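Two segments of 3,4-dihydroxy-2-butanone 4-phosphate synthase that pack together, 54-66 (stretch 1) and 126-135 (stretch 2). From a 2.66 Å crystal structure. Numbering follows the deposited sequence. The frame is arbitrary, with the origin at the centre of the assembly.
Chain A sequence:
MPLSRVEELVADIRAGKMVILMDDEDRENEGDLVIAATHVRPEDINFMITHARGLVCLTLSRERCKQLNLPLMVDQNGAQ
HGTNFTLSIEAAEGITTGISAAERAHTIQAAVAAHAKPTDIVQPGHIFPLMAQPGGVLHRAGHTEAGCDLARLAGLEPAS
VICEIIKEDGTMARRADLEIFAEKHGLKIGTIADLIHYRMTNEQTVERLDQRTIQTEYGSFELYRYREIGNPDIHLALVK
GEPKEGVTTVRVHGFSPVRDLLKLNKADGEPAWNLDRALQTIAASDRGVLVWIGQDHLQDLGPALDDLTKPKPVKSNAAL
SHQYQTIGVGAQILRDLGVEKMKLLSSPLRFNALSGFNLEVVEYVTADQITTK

Stretch 1, residues 54-66: GLVCLTLSRERCK
Stretch 2 126-135: HIFPLMAQPG

How does the contact begin? Leu-55 (phi/psi -77/123°) points toward stretch 2, its CD2 4.0 Å from CE2 of Phe-128. At Val-56 (t), CG1 lies 4.1 Å from CD1 of Ile-127 (m, m), and a water donates to Val-56 O (2.9 Å) and His-126 O (2.8 Å), linking the two backbones.

What fixes the register of the strands? Strands 57-60 and 127-131 run parallel, crossing at -29°, with Leu-58 paired with Pro-129, Thr-59 with Leu-130 and Leu-60 with Met-131 (CA-CA 4.3, 4.6 and 5.2 Å). Hydrogen bonds alternate: Leu-58 N to Phe-128 O 3.2 Å, Leu-130 N to Leu-58 O 2.8 Å, Leu-60 N to Leu-130 O 2.7 Å, Ala-132 N to Leu-60 O 3.0 Å. Pro-129 costs the ladder nothing, since Leu-58 bonds to the residues flanking it, Phe-128 and Leu-130; its CA makes a CA-H...O contact with Leu-58 O at 3.0 Å.

How do the faces fill? Cys-57 (m) and Thr-59 (p) share one with Phe-128 (m) and Leu-130 (m, t); Cys-57 CB meets Leu-130 CD1 at 3.6 Å. On the other, Leu-60 (m, p) sets CD1 3.8 Å from Pro-129 CB.

What happens beyond the strand? Ser-61 OG (p) caps the helix, accepting from Arg-64 N at 2.9 Å. Arg-62 (m, t, p) lays CG 3.6 Å from Met-131 CG, which Cys-65 SG (m) approaches to 3.7 Å.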

ATOM      1  N   GLY A  54     -22.428  19.861  12.258  1.00 44.25           N
ATOM      2  CA  GLY A  54     -21.135  19.335  11.882  1.00 38.51           C
ATOM      3  C   GLY A  54     -20.361  20.273  10.974  1.00 33.59           C
ATOM      4  O   GLY A  54     -20.703  21.441  10.781  1.00 35.88           O
ATOM      5  N   LEU A  55     -19.299  19.727  10.391  1.00 24.75           N
ATOM      6  CA  LEU A  55     -18.523  20.441   9.386  1.00 27.34           C
ATOM      7  C   LEU A  55     -19.272  20.428   8.059  1.00 38.93           C
ATOM      8  O   LEU A  55     -19.510  19.360   7.483  1.00 41.99           O
ATOM      9  CB  LEU A  55     -17.147  19.802   9.227  1.00 30.19           C
ATOM     10  CG  LEU A  55     -15.997  20.407  10.032  1.00 29.38           C
ATOM     11  CD1 LEU A  55     -14.749  19.535   9.901  1.00 30.70           C
ATOM     12  CD2 LEU A  55     -15.711  21.826   9.581  1.00 45.58           C
ATOM     13  N   VAL A  56     -19.544  21.615   7.522  1.00 44.50           N
ATOM     14  CA  VAL A  56     -20.025  21.734   6.151  1.00 37.14           C
ATOM     15  C   VAL A  56     -18.870  21.468   5.196  1.00 33.15           C
ATOM     16  O   VAL A  56     -17.857  22.177   5.210  1.00 34.60           O
ATOM     17  CB  VAL A  56     -20.641  23.117   5.907  1.00 39.03           C
ATOM     18  CG1 VAL A  56     -20.926  23.321   4.426  1.00 38.42           C
ATOM     19  CG2 VAL A  56     -21.911  23.274   6.729  1.00 41.40           C
ATOM     20  N   CYS A  57     -19.046  20.486   4.317  1.00 39.63           N
ATOM     21  CA  CYS A  57     -18.015  20.072   3.379  1.00 32.57           C
ATOM     22  C   CYS A  57     -18.620  19.976   1.986  1.00 34.71           C
ATOM     23  O   CYS A  57     -19.837  20.087   1.814  1.00 32.30           O
ATOM     24  CB  CYS A  57     -17.394  18.734   3.795  1.00 27.11           C
ATOM     25  SG  CYS A  57     -16.466  18.815   5.347  1.00 24.36           S
ATOM     26  N   LEU A  58     -17.741  20.000   0.983  1.00 42.83           N
ATOM     27  CA  LEU A  58     -18.135  20.080  -0.424  1.00 34.61           C
ATOM     28  C   LEU A  58     -17.444  18.943  -1.172  1.00 35.57           C
ATOM     29  O   LEU A  58     -16.233  18.991  -1.400  1.00 38.87           O
ATOM     30  CB  LEU A  58     -17.774  21.434  -1.027  1.00 30.14           C
ATOM     31  CG  LEU A  58     -17.861  21.475  -2.555  1.00 35.11           C
ATOM     32  CD1 LEU A  58     -19.248  21.081  -3.022  1.00 35.37           C
ATOM     33  CD2 LEU A  58     -17.455  22.832  -3.109  1.00 36.42           C
ATOM     34  N   THR A  59     -18.177  17.866  -1.429  1.00 31.36           N
ATOM     35  CA  THR A  59     -17.601  16.719  -2.114  1.00 34.08           C
ATOM     36  C   THR A  59     -17.366  17.045  -3.586  1.00 29.83           C
ATOM     37  O   THR A  59     -18.209  17.678  -4.229  1.00 29.04           O
ATOM     38  CB  THR A  59     -18.528  15.514  -1.972  1.00 31.40           C
ATOM     39  OG1 THR A  59     -19.761  15.773  -2.656  1.00 38.87           O
ATOM     40  CG2 THR A  59     -18.817  15.244  -0.498  1.00 25.43           C
ATOM     41  N   LEU A  60     -16.140  16.799  -4.052  1.00 29.50           N
ATOM     42  CA  LEU A  60     -15.757  17.018  -5.439  1.00 33.84           C
ATOM     43  C   LEU A  60     -15.216  15.724  -6.031  1.00 34.13           C
ATOM     44  O   LEU A  60     -14.488  14.978  -5.366  1.00 31.69           O
ATOM     45  CB  LEU A  60     -14.682  18.108  -5.589  1.00 30.60           C
ATOM     46  CG  LEU A  60     -15.107  19.574  -5.520  1.00 29.36           C
ATOM     47  CD1 LEU A  60     -15.664  19.838  -4.168  1.00 30.06           C
ATOM     48  CD2 LEU A  60     -13.945  20.540  -5.787  1.00 28.38           C
ATOM     49  N   SER A  61     -15.306  15.645  -7.354  1.00 30.44           N
ATOM     50  CA  SER A  61     -14.587  14.632  -8.105  1.00 34.15           C
ATOM     51  C   SER A  61     -13.119  15.015  -8.266  1.00 38.31           C
ATOM     52  O   SER A  61     -12.741  16.189  -8.211  1.00 47.51           O
ATOM     53  CB  SER A  61     -15.228  14.434  -9.477  1.00 32.03           C
ATOM     54  OG  SER A  61     -15.008  15.564 -10.304  1.00 27.30           O
ATOM     55  N   ARG A  62     -12.300  14.001  -8.559  1.00 37.12           N
ATOM     56  CA  ARG A  62     -10.888  14.237  -8.841  1.00 30.55           C
ATOM     57  C   ARG A  62     -10.705  15.069 -10.102  1.00 31.36           C
ATOM     58  O   ARG A  62      -9.878  15.988 -10.133  1.00 36.00           O
ATOM     59  CB  ARG A  62     -10.157  12.902  -8.972  1.00 29.37           C
ATOM     60  CG  ARG A  62     -10.034  12.147  -7.662  1.00 52.80           C
ATOM     61  CD  ARG A  62      -9.263  10.846  -7.828  1.00 46.57           C
ATOM     62  NE  ARG A  62      -7.928  11.063  -8.380  1.00 52.38           N
ATOM     63  CZ  ARG A  62      -6.942  10.173  -8.327  1.00 69.55           C
ATOM     64  NH1 ARG A  62      -7.090   9.050  -7.633  1.00 55.09           N
ATOM     65  NH2 ARG A  62      -5.767  10.454  -8.878  1.00 75.36           N
ATOM     66  N   GLU A  63     -11.512  14.808 -11.132  1.00 32.83           N
ATOM     67  CA  GLU A  63     -11.530  15.682 -12.298  1.00 40.14           C
ATOM     68  C   GLU A  63     -11.777  17.126 -11.883  1.00 32.40           C
ATOM     69  O   GLU A  63     -11.014  18.030 -12.239  1.00 41.35           O
ATOM     70  CB  GLU A  63     -12.598  15.218 -13.289  1.00 37.70           C
ATOM     71  CG  GLU A  63     -12.401  13.801 -13.807  1.00 39.27           C
ATOM     72  CD  GLU A  63     -13.024  12.758 -12.900  1.00 46.45           C
ATOM     73  OE1 GLU A  63     -12.341  12.337 -11.941  1.00 30.43           O
ATOM     74  OE2 GLU A  63     -14.259  12.580 -12.974  1.00 63.33           O
ATOM     75  N   ARG A  64     -12.805  17.349 -11.063  1.00 28.46           N
ATOM     76  CA  ARG A  64     -13.125  18.705 -10.638  1.00 30.36           C
ATOM     77  C   ARG A  64     -12.005  19.306  -9.800  1.00 31.05           C
ATOM     78  O   ARG A  64     -11.825  20.528  -9.794  1.00 28.89           O
ATOM     79  CB  ARG A  64     -14.441  18.697  -9.857  1.00 31.68           C
ATOM     80  CG  ARG A  64     -14.776  19.998  -9.158  1.00 33.00           C
ATOM     81  CD  ARG A  64     -15.050  21.124 -10.131  1.00 36.62           C
ATOM     82  NE  ARG A  64     -16.253  20.896 -10.923  1.00 33.88           N
ATOM     83  CZ  ARG A  64     -16.732  21.756 -11.816  1.00 41.51           C
ATOM     84  NH1 ARG A  64     -16.167  22.950 -11.956  1.00 43.84           N
ATOM     85  NH2 ARG A  64     -17.687  21.380 -12.657  1.00 42.88           N
ATOM     86  N   CYS A  65     -11.310  18.481  -9.012  1.00 30.86           N
ATOM     87  CA  CYS A  65     -10.189  18.977  -8.220  1.00 28.24           C
ATOM     88  C   CYS A  65      -9.011  19.361  -9.107  1.00 31.74           C
ATOM     89  O   CYS A  65      -8.439  20.447  -8.952  1.00 33.87           O
ATOM     90  CB  CYS A  65      -9.767  17.924  -7.197  1.00 25.62           C
ATOM     91  SG  CYS A  65     -10.851  17.813  -5.746  1.00 21.57           S
ATOM     92  N   LYS A  66      -8.695  18.526 -10.101  1.00 41.81           N
ATOM     93  CA  LYS A  66      -7.619  18.849 -11.033  1.00 42.12           C
ATOM     94  C   LYS A  66      -7.947  20.102 -11.837  1.00 38.60           C
ATOM     95  O   LYS A  66      -7.119  21.014 -11.943  1.00 41.40           O
ATOM     96  CB  LYS A  66      -7.361  17.662 -11.963  1.00 43.68           C
ATOM     97  CG  LYS A  66      -5.909  17.510 -12.399  1.00 53.42           C
ATOM     98  CD  LYS A  66      -5.034  16.968 -11.275  1.00 68.28           C
ATOM     99  CE  LYS A  66      -3.556  17.050 -11.633  1.00 64.83           C
ATOM    100  NZ  LYS A  66      -2.673  16.703 -10.485  1.00 51.41           N
ATOM    101  N   HIS A 126     -13.028  28.772   4.256  1.00 43.45           N
ATOM    102  CA  HIS A 126     -13.944  28.235   5.253  1.00 38.88           C
ATOM    103  C   HIS A 126     -14.902  27.205   4.667  1.00 43.91           C
ATOM    104  O   HIS A 126     -15.835  26.785   5.362  1.00 34.82           O
ATOM    105  CB  HIS A 126     -14.742  29.367   5.909  1.00 40.07           C
ATOM    106  CG  HIS A 126     -13.890  30.398   6.581  1.00 40.34           C
ATOM    107  ND1 HIS A 126     -13.098  31.281   5.881  1.00 34.41           N
ATOM    108  CD2 HIS A 126     -13.702  30.684   7.891  1.00 36.75           C
ATOM    109  CE1 HIS A 126     -12.372  31.984   6.731  1.00 41.96           C
ATOM    110  NE2 HIS A 126     -12.750  31.671   7.958  1.00 54.12           N
ATOM    111  N   ILE A 127     -14.709  26.792   3.416  1.00 43.33           N
ATOM    112  CA  ILE A 127     -15.354  25.609   2.863  1.00 42.33           C
ATOM    113  C   ILE A 127     -14.295  24.530   2.697  1.00 38.68           C
ATOM    114  O   ILE A 127     -13.137  24.828   2.380  1.00 36.34           O
ATOM    115  CB  ILE A 127     -16.041  25.920   1.517  1.00 35.76           C
ATOM    116  CG1 ILE A 127     -17.326  26.725   1.745  1.00 31.74           C
ATOM    117  CG2 ILE A 127     -16.332  24.637   0.743  1.00 34.54           C
ATOM    118  CD1 ILE A 127     -18.375  26.010   2.574  1.00 25.66           C
ATOM    119  N   PHE A 128     -14.682  23.282   2.958  1.00 35.03           N
ATOM    120  CA  PHE A 128     -13.740  22.179   3.149  1.00 42.29           C
ATOM    121  C   PHE A 128     -14.037  21.107   2.113  1.00 44.42           C
ATOM    122  O   PHE A 128     -14.825  20.183   2.370  1.00 38.16           O
ATOM    123  CB  PHE A 128     -13.838  21.617   4.564  1.00 35.59           C
ATOM    124  CG  PHE A 128     -13.493  22.608   5.628  1.00 40.57           C
ATOM    125  CD1 PHE A 128     -12.168  22.854   5.943  1.00 42.73           C
ATOM    126  CD2 PHE A 128     -14.459  23.471   6.115  1.00 45.35           C
ATOM    127  CE1 PHE A 128     -11.824  23.864   6.811  1.00 37.49           C
ATOM    128  CE2 PHE A 128     -14.126  24.471   7.001  1.00 55.52           C
ATOM    129  CZ  PHE A 128     -12.809  24.648   7.374  1.00 53.63           C
ATOM    130  N   PRO A 129     -13.479  21.216   0.909  1.00 44.42           N
ATOM    131  CA  PRO A 129     -13.804  20.239  -0.135  1.00 32.59           C
ATOM    132  C   PRO A 129     -13.198  18.883   0.176  1.00 28.78           C
ATOM    133  O   PRO A 129     -12.190  18.770   0.878  1.00 24.44           O
ATOM    134  CB  PRO A 129     -13.194  20.846  -1.405  1.00 26.78           C
ATOM    135  CG  PRO A 129     -12.935  22.291  -1.078  1.00 33.87           C
ATOM    136  CD  PRO A 129     -12.645  22.317   0.391  1.00 40.02           C
ATOM    137  N   LEU A 130     -13.855  17.842  -0.329  1.00 38.76           N
ATOM    138  CA  LEU A 130     -13.422  16.466  -0.134  1.00 30.87           C
ATOM    139  C   LEU A 130     -13.349  15.773  -1.484  1.00 34.22           C
ATOM    140  O   LEU A 130     -14.258  15.916  -2.309  1.00 42.95           O
ATOM    141  CB  LEU A 130     -14.375  15.716   0.799  1.00 32.00           C
ATOM    142  CG  LEU A 130     -14.701  16.431   2.111  1.00 23.92           C
ATOM    143  CD1 LEU A 130     -15.753  15.669   2.896  1.00 32.85           C
ATOM    144  CD2 LEU A 130     -13.444  16.603   2.938  1.00 26.76           C
ATOM    145  N   MET A 131     -12.229  15.104  -1.739  1.00 27.63           N
ATOM    146  CA  MET A 131     -11.971  14.459  -3.023  1.00 30.74           C
ATOM    147  C   MET A 131     -12.420  13.005  -2.935  1.00 37.13           C
ATOM    148  O   MET A 131     -11.800  12.196  -2.237  1.00 47.59           O
ATOM    149  CB  MET A 131     -10.489  14.558  -3.374  1.00 42.96           C
ATOM    150  CG  MET A 131     -10.158  14.287  -4.830  1.00 43.44           C
ATOM    151  SD  MET A 131      -8.382  14.338  -5.155  1.00 37.89           S
ATOM    152  CE  MET A 131      -7.905  12.675  -4.683  1.00 52.87           C
ATOM    153  N   ALA A 132     -13.493  12.673  -3.646  1.00 38.43           N
ATOM    154  CA  ALA A 132     -13.920  11.288  -3.763  1.00 37.65           C
ATOM    155  C   ALA A 132     -12.930  10.489  -4.607  1.00 39.91           C
ATOM    156  O   ALA A 132     -12.144  11.039  -5.382  1.00 46.74           O
ATOM    157  CB  ALA A 132     -15.320  11.212  -4.373  1.00 42.58           C
ATOM    158  N   GLN A 133     -12.915   9.180  -4.377  1.00 30.36           N
ATOM    159  CA  GLN A 133     -12.116   8.278  -5.186  1.00 40.05           C
ATOM    160  C   GLN A 133     -12.797   8.012  -6.525  1.00 48.58           C
ATOM    161  O   GLN A 133     -13.977   8.330  -6.703  1.00 39.67           O
ATOM    162  CB  GLN A 133     -11.891   6.964  -4.447  1.00 39.77           C
ATOM    163  CG  GLN A 133     -11.046   7.093  -3.196  1.00 47.01           C
ATOM    164  CD  GLN A 133      -9.654   7.619  -3.484  1.00 56.14           C
ATOM    165  OE1 GLN A 133      -8.818   6.913  -4.047  1.00 63.10           O
ATOM    166  NE2 GLN A 133      -9.371   8.827  -3.011  1.00 56.90           N
ATOM    167  N   PRO A 134     -12.018   7.632  -7.545  1.00 45.79           N
ATOM    168  CA  PRO A 134     -12.553   7.662  -8.918  1.00 44.89           C
ATOM    169  C   PRO A 134     -13.869   6.920  -9.078  1.00 54.82           C
ATOM    170  O   PRO A 134     -14.843   7.486  -9.592  1.00 52.40           O
ATOM    171  CB  PRO A 134     -11.427   7.014  -9.737  1.00 49.69           C
ATOM    172  CG  PRO A 134     -10.187   7.293  -8.965  1.00 51.86           C
ATOM    173  CD  PRO A 134     -10.583   7.290  -7.510  1.00 51.01           C
ATOM    174  N   GLY A 135     -13.923   5.659  -8.662  1.00 35.47           N
ATOM    175  CA  GLY A 135     -15.115   4.865  -8.852  1.00 39.44           C
ATOM    176  C   GLY A 135     -16.257   5.193  -7.923  1.00 42.38           C
ATOM    177  O   GLY A 135     -17.286   4.512  -7.952  1.00 32.13           O
TER
HETATM  178  O   HOH W   1     -17.829  24.944   6.225  1.00 35.07           O
HETATM  179  O   HOH W   2     -13.529  11.445  -7.420  1.00 32.57           O